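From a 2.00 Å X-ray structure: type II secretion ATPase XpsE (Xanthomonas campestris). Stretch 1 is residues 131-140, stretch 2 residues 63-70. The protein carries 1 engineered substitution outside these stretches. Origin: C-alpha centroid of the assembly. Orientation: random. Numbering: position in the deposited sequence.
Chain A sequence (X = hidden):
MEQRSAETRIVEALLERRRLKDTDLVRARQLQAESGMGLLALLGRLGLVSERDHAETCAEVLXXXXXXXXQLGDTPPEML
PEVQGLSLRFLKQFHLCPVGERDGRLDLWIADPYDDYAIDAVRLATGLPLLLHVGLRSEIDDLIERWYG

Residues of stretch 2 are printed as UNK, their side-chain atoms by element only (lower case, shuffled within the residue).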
ATOM      1  N   LEU A 131       1.807 -10.171   7.516  1.00 10.25           N
ATOM      2  CA  LEU A 131       0.411 -10.240   7.108  1.00 12.44           C
ATOM      3  C   LEU A 131       0.064  -8.849   6.593  1.00 11.65           C
ATOM      4  O   LEU A 131       0.144  -7.884   7.311  1.00 10.44           O
ATOM      5  CB  LEU A 131      -0.494 -10.635   8.282  1.00 12.90           C
ATOM      6  CG  LEU A 131      -1.905 -11.170   8.019  1.00 15.58           C
ATOM      7  CD1 LEU A 131      -1.892 -12.495   7.260  1.00 13.34           C
ATOM      8  CD2 LEU A 131      -2.613 -11.337   9.337  1.00 19.36           C
ATOM      9  N   LEU A 132      -0.269  -8.765   5.305  1.00 11.09           N
ATOM     10  CA  LEU A 132      -0.516  -7.517   4.649  1.00 10.92           C
ATOM     11  C   LEU A 132      -1.964  -7.068   4.778  1.00 11.82           C
ATOM     12  O   LEU A 132      -2.871  -7.839   4.599  1.00 11.35           O
ATOM     13  CB  LEU A 132      -0.157  -7.594   3.172  1.00 11.00           C
ATOM     14  CG  LEU A 132       1.346  -7.875   2.897  1.00 11.04           C
ATOM     15  CD1 LEU A 132       1.553  -8.011   1.382  1.00 12.91           C
ATOM     16  CD2 LEU A 132       2.173  -6.782   3.570  1.00 11.19           C
ATOM     17  N   HIS A 133      -2.153  -5.784   5.101  1.00 12.22           N
ATOM     18  CA  HIS A 133      -3.472  -5.174   5.165  1.00 10.96           C
ATOM     19  C   HIS A 133      -3.460  -3.886   4.374  1.00 11.12           C
ATOM     20  O   HIS A 133      -2.560  -3.029   4.577  1.00 10.17           O
ATOM     21  CB  HIS A 133      -3.784  -4.831   6.613  1.00 10.98           C
ATOM     22  CG  HIS A 133      -3.726  -5.994   7.558  1.00  8.97           C
ATOM     23  ND1 HIS A 133      -2.700  -6.185   8.445  1.00 16.34           N
ATOM     24  CD2 HIS A 133      -4.634  -6.945   7.849  1.00  2.02           C
ATOM     25  CE1 HIS A 133      -2.933  -7.283   9.159  1.00 13.27           C
ATOM     26  NE2 HIS A 133      -4.082  -7.787   8.774  1.00 14.16           N
ATOM     27  N   VAL A 134      -4.375  -3.741   3.437  1.00 10.28           N
ATOM     28  CA  VAL A 134      -4.360  -2.576   2.556  1.00 11.59           C
ATOM     29  C   VAL A 134      -5.039  -1.394   3.307  1.00 11.99           C
ATOM     30  O   VAL A 134      -6.082  -1.533   3.992  1.00 12.66           O
ATOM     31  CB  VAL A 134      -5.083  -2.851   1.210  1.00 10.77           C
ATOM     32  CG1 VAL A 134      -4.993  -1.651   0.232  1.00 12.55           C
ATOM     33  CG2 VAL A 134      -4.626  -4.219   0.579  1.00 13.25           C
ATOM     34  N   GLY A 135      -4.427  -0.253   3.199  1.00 12.08           N
ATOM     35  CA  GLY A 135      -4.950   0.995   3.758  1.00 10.93           C
ATOM     36  C   GLY A 135      -4.791   2.146   2.777  1.00 10.15           C
ATOM     37  O   GLY A 135      -3.983   2.135   1.830  1.00 10.01           O
ATOM     38  N   LEU A 136      -5.668   3.128   2.941  1.00 10.56           N
ATOM     39  CA  LEU A 136      -5.659   4.315   2.141  1.00 10.55           C
ATOM     40  C   LEU A 136      -4.320   5.069   2.532  1.00 11.47           C
ATOM     41  O   LEU A 136      -3.866   5.095   3.713  1.00 10.81           O
ATOM     42  CB  LEU A 136      -6.899   5.207   2.394  1.00 12.01           C
ATOM     43  CG  LEU A 136      -8.186   4.943   1.578  1.00 12.83           C
ATOM     44  CD1 LEU A 136      -8.833   3.622   1.983  1.00 14.81           C
ATOM     45  CD2 LEU A 136      -9.142   6.135   1.872  1.00 17.81           C
ATOM     46  N   ARG A 137      -3.661   5.499   1.486  1.00 10.84           N
ATOM     47  CA  ARG A 137      -2.351   6.088   1.562  1.00 12.27           C
ATOM     48  C   ARG A 137      -2.261   7.144   2.673  1.00 13.91           C
ATOM     49  O   ARG A 137      -1.326   7.136   3.480  1.00 11.41           O
ATOM     50  CB  ARG A 137      -1.983   6.700   0.216  1.00 12.35           C
ATOM     51  CG  ARG A 137      -0.453   7.120   0.091  1.00 14.79           C
ATOM     52  CD  ARG A 137      -0.083   7.691  -1.302  1.00 19.72           C
ATOM     53  NE  ARG A 137      -0.555   6.721  -2.283  1.00 19.03           N
ATOM     54  CZ  ARG A 137       0.072   5.598  -2.581  1.00 18.87           C
ATOM     55  NH1 ARG A 137      -0.550   4.743  -3.342  1.00 18.31           N
ATOM     56  NH2 ARG A 137       1.320   5.356  -2.148  1.00 18.17           N
ATOM     57  N   SER A 138      -3.199   8.081   2.695  1.00 15.18           N
ATOM     58  CA  SER A 138      -3.072   9.206   3.611  1.00 15.30           C
ATOM     59  C   SER A 138      -3.375   8.769   5.002  1.00 14.09           C
ATOM     60  O   SER A 138      -2.928   9.410   5.992  1.00 14.08           O
ATOM     61  CB  SER A 138      -4.066  10.313   3.197  1.00 18.58           C
ATOM     62  OG  SER A 138      -3.579  10.811   1.951  1.00 23.09           O
ATOM     63  N   GLU A 139      -4.218   7.737   5.148  1.00 14.34           N
ATOM     64  CA  GLU A 139      -4.500   7.200   6.474  1.00 13.06           C
ATOM     65  C   GLU A 139      -3.267   6.552   7.102  1.00 12.67           C
ATOM     66  O   GLU A 139      -3.038   6.662   8.308  1.00 12.39           O
ATOM     67  CB  GLU A 139      -5.663   6.202   6.433  1.00 14.06           C
ATOM     68  CG  GLU A 139      -6.962   6.897   6.057  1.00 15.39           C
ATOM     69  CD  GLU A 139      -8.165   5.959   5.986  1.00 18.11           C
ATOM     70  OE1 GLU A 139      -8.106   4.857   6.508  1.00 16.69           O
ATOM     71  OE2 GLU A 139      -9.153   6.407   5.407  1.00 17.27           O
ATOM     72  N   ILE A 140      -2.529   5.806   6.295  1.00 12.91           N
ATOM     73  CA  ILE A 140      -1.237   5.238   6.699  1.00 12.20           C
ATOM     74  C   ILE A 140      -0.260   6.370   7.054  1.00 13.87           C
ATOM     75  O   ILE A 140       0.406   6.315   8.103  1.00 13.07           O
ATOM     76  CB  ILE A 140      -0.660   4.348   5.574  1.00 13.46           C
ATOM     77  CG1 ILE A 140      -1.557   3.146   5.369  1.00 10.19           C
ATOM     78  CG2 ILE A 140       0.770   3.919   5.903  1.00 14.40           C
ATOM     79  CD1 ILE A 140      -1.176   2.254   4.247  1.00  9.45           C
ATOM     80  N   UNK A  63      -6.754 -10.090  -3.076  1.00 11.27           N
ATOM     81  CA  UNK A  63      -7.461 -10.857  -2.071  1.00 10.64           C
ATOM     82  C   UNK A  63      -7.088 -10.505  -0.648  1.00  9.77           C
ATOM     83  O   UNK A  63      -7.182 -11.317   0.238  1.00 10.54           O
ATOM     84  N   UNK A  64      -6.649  -9.261  -0.428  1.00 11.94           N
ATOM     85  CA  UNK A  64      -6.131  -8.870   0.859  1.00 11.00           C
ATOM     86  C   UNK A  64      -7.203  -8.085   1.587  1.00 11.94           C
ATOM     87  O   UNK A  64      -8.013  -7.375   0.959  1.00 11.96           O
ATOM     88  c   UNK A  64      -2.614  -7.590  -0.196  1.00 10.78           C
ATOM     89  c   UNK A  64      -4.903  -7.945   0.681  1.00 10.35           C
ATOM     90  c   UNK A  64      -3.596  -8.630   0.239  1.00 11.54           C
ATOM     91  c   UNK A  64      -3.019  -9.586   1.255  1.00 13.84           C
ATOM     92  N   UNK A  65      -7.140  -8.130   2.903  1.00 11.59           N
ATOM     93  CA  UNK A  65      -8.067  -7.353   3.723  1.00 12.74           C
ATOM     94  C   UNK A  65      -7.765  -5.860   3.666  1.00 11.35           C
ATOM     95  O   UNK A  65      -6.652  -5.439   3.454  1.00  9.75           O
ATOM     96  c   UNK A  65      -6.178  -8.870   3.739  1.00 12.23           C
ATOM     97  c   UNK A  65      -7.825  -7.897   5.127  1.00 11.46           C
ATOM     98  c   UNK A  65      -6.339  -8.254   5.098  1.00 12.97           C
ATOM     99  N   UNK A  66      -8.801  -5.087   3.911  1.00 11.30           N
ATOM    100  CA  UNK A  66      -8.765  -3.650   3.973  1.00 13.11           C
ATOM    101  C   UNK A  66      -8.918  -3.244   5.451  1.00 14.90           C
ATOM    102  O   UNK A  66      -9.715  -3.836   6.175  1.00 15.53           O
ATOM    103  c   UNK A  66      -8.947  -2.084   1.114  1.00 20.99           C
ATOM    104  c   UNK A  66      -9.830  -3.146   1.660  1.00 18.29           C
ATOM    105  c   UNK A  66      -9.905  -3.031   3.166  1.00 13.54           C
ATOM    106  c   UNK A  66     -11.194  -3.060   1.012  1.00 21.94           C
ATOM    107  N   UNK A  67      -8.086  -2.287   5.895  1.00 14.36           N
ATOM    108  CA  UNK A  67      -8.071  -1.830   7.277  1.00 13.18           C
ATOM    109  C   UNK A  67      -8.150  -0.309   7.236  1.00 14.24           C
ATOM    110  O   UNK A  67      -7.580   0.354   6.360  1.00 12.45           O
ATOM    111  c   UNK A  67      -6.944  -3.770   8.388  1.00 14.62           C
ATOM    112  c   UNK A  67      -6.546  -1.455   9.313  1.00 15.61           C
ATOM    113  c   UNK A  67      -6.834  -2.320   8.054  1.00 12.59           C
ATOM    114  N   UNK A  68      -8.913   0.247   8.164  1.00 16.24           N
ATOM    115  CA  UNK A  68      -9.066   1.680   8.213  1.00 18.02           C
ATOM    116  C   UNK A  68      -8.675   2.210   9.551  1.00 20.09           C
ATOM    117  O   UNK A  68      -8.470   1.448  10.488  1.00 17.61           O
ATOM    118  c   UNK A  68     -10.453   2.111   7.801  1.00 18.42           C
ATOM    119  o   UNK A  68     -11.586   1.981   9.889  1.00 19.46           O
ATOM    120  o   UNK A  68     -12.324   0.770   8.342  1.00 18.80           O
ATOM    121  c   UNK A  68     -11.533   1.605   8.718  1.00 18.00           C
ATOM    122  N   UNK A  69      -8.606   3.543   9.561  1.00 22.90           N
ATOM    123  CA  UNK A  69      -8.108   4.347  10.634  1.00 24.15           C
ATOM    124  C   UNK A  69      -8.904   4.234  11.948  1.00 23.77           C
ATOM    125  O   UNK A  69      -8.349   4.419  13.056  1.00 25.32           O
ATOM    126  c   UNK A  69      -8.042   5.833  10.105  1.00 24.94           C
ATOM    127  N   UNK A  70     -10.181   3.847  11.859  1.00 23.92           N
ATOM    128  CA  UNK A  70     -10.975   3.564  13.068  1.00 22.01           C
ATOM    129  C   UNK A  70     -10.353   2.428  13.802  1.00 22.91           C
ATOM    130  O   UNK A  70     -10.545   2.290  15.007  1.00 20.29           O
ATOM    131  n   UNK A  70     -14.320   2.362  10.597  1.00 18.82           N
ATOM    132  c   UNK A  70     -14.542   3.546  11.445  1.00 19.26           C
ATOM    133  n   UNK A  70     -16.510   1.586  10.728  1.00 18.57           N
ATOM    134  c   UNK A  70     -13.219   4.071  11.919  1.00 18.36           C
ATOM    135  n   UNK A  70     -14.912   0.359   9.631  1.00 21.54           N
ATOM    136  c   UNK A  70     -15.239   1.433  10.345  1.00 21.64           C
ATOM    137  c   UNK A  70     -12.422   3.117  12.735  1.00 21.38           C
TER
HETATM  138  O   HOH W   1      -7.666   2.591   5.094  1.00 18.16           O

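Position 63 has backbone atoms and nothing more, and it touches nothing on stretch 1. Its phi of 69° comes just where a helix gives way to loop, a conformation that favours a residue without CB: Gly63.

At position 64 there are four side-chain carbons, forked at the second, and the CB points toward stretch 1. That CB lies 3.7 Å from CG2 of Val134, and a branch carbon reaches CB of Leu132 at 4.0 Å. The fork beyond a CH2 makes this Leu64, an apolar residue spanning two alternate strand positions.

Position 65 carries three carbons that close a ring onto the backbone N, which identifies Pro65. Its CG sits 3.5 Å from CD2 of His133 and also 3.5 Å from O of Leu132. The ring leaves its N without a proton, but its carbonyl is free to accept: N of Val134 donates to O of Pro65 at 2.8 Å.

Position 66 again has four carbons forked at the second, so it is Leu66. Its CB points away overall, yet the end of the chain comes back, with CD2 3.9 Å from CB of Val134. Its CA makes a CA-H...O contact to O of Val134 at 3.4 Å.

At position 67 one carbon carries two more, branching directly at CB: Val67. Its CG2 packs 3.8 Å from CB of His133, and its N donates to O of Val134 at 2.9 Å.

Position 68 has two carbons, the second bearing two oxygens, hence Asp68. The carboxylate leads away from stretch 1, although CB remains 3.8 Å from OE1 of Glu139.

A single side-chain carbon at position 69 gives Ala69. Its CB points toward stretch 1 and lies 3.7 Å from OE1 of Glu139, which accepts a weak hydrogen bond from N of Ala69 at 3.4 Å.

Position 70 shows three carbons, a nitrogen, then a carbon with two more nitrogens: Arg70. It makes no contact with stretch 1; its NE instead forms a salt bridge with OD1 of Asp68 at 2.8 Å, and its NH2 bonds OD2 at 2.9 Å.

The contact works through one bridge. Val134 uses both its N and its O, fixing Leu66 opposite it, while Leu64 packs against Leu132 and Val134, and Pro65 and Val67 pack against His133. Beyond the bridge, a water accepts from N of Leu136 (3.0 Å) and lies within hydrogen-bonding distance of O of Val67 (2.6 Å) and OE1 of Glu139 (2.7 Å), joining the helix start to the loop.

Stretch 2, residues 63-70: GLPLVDAR
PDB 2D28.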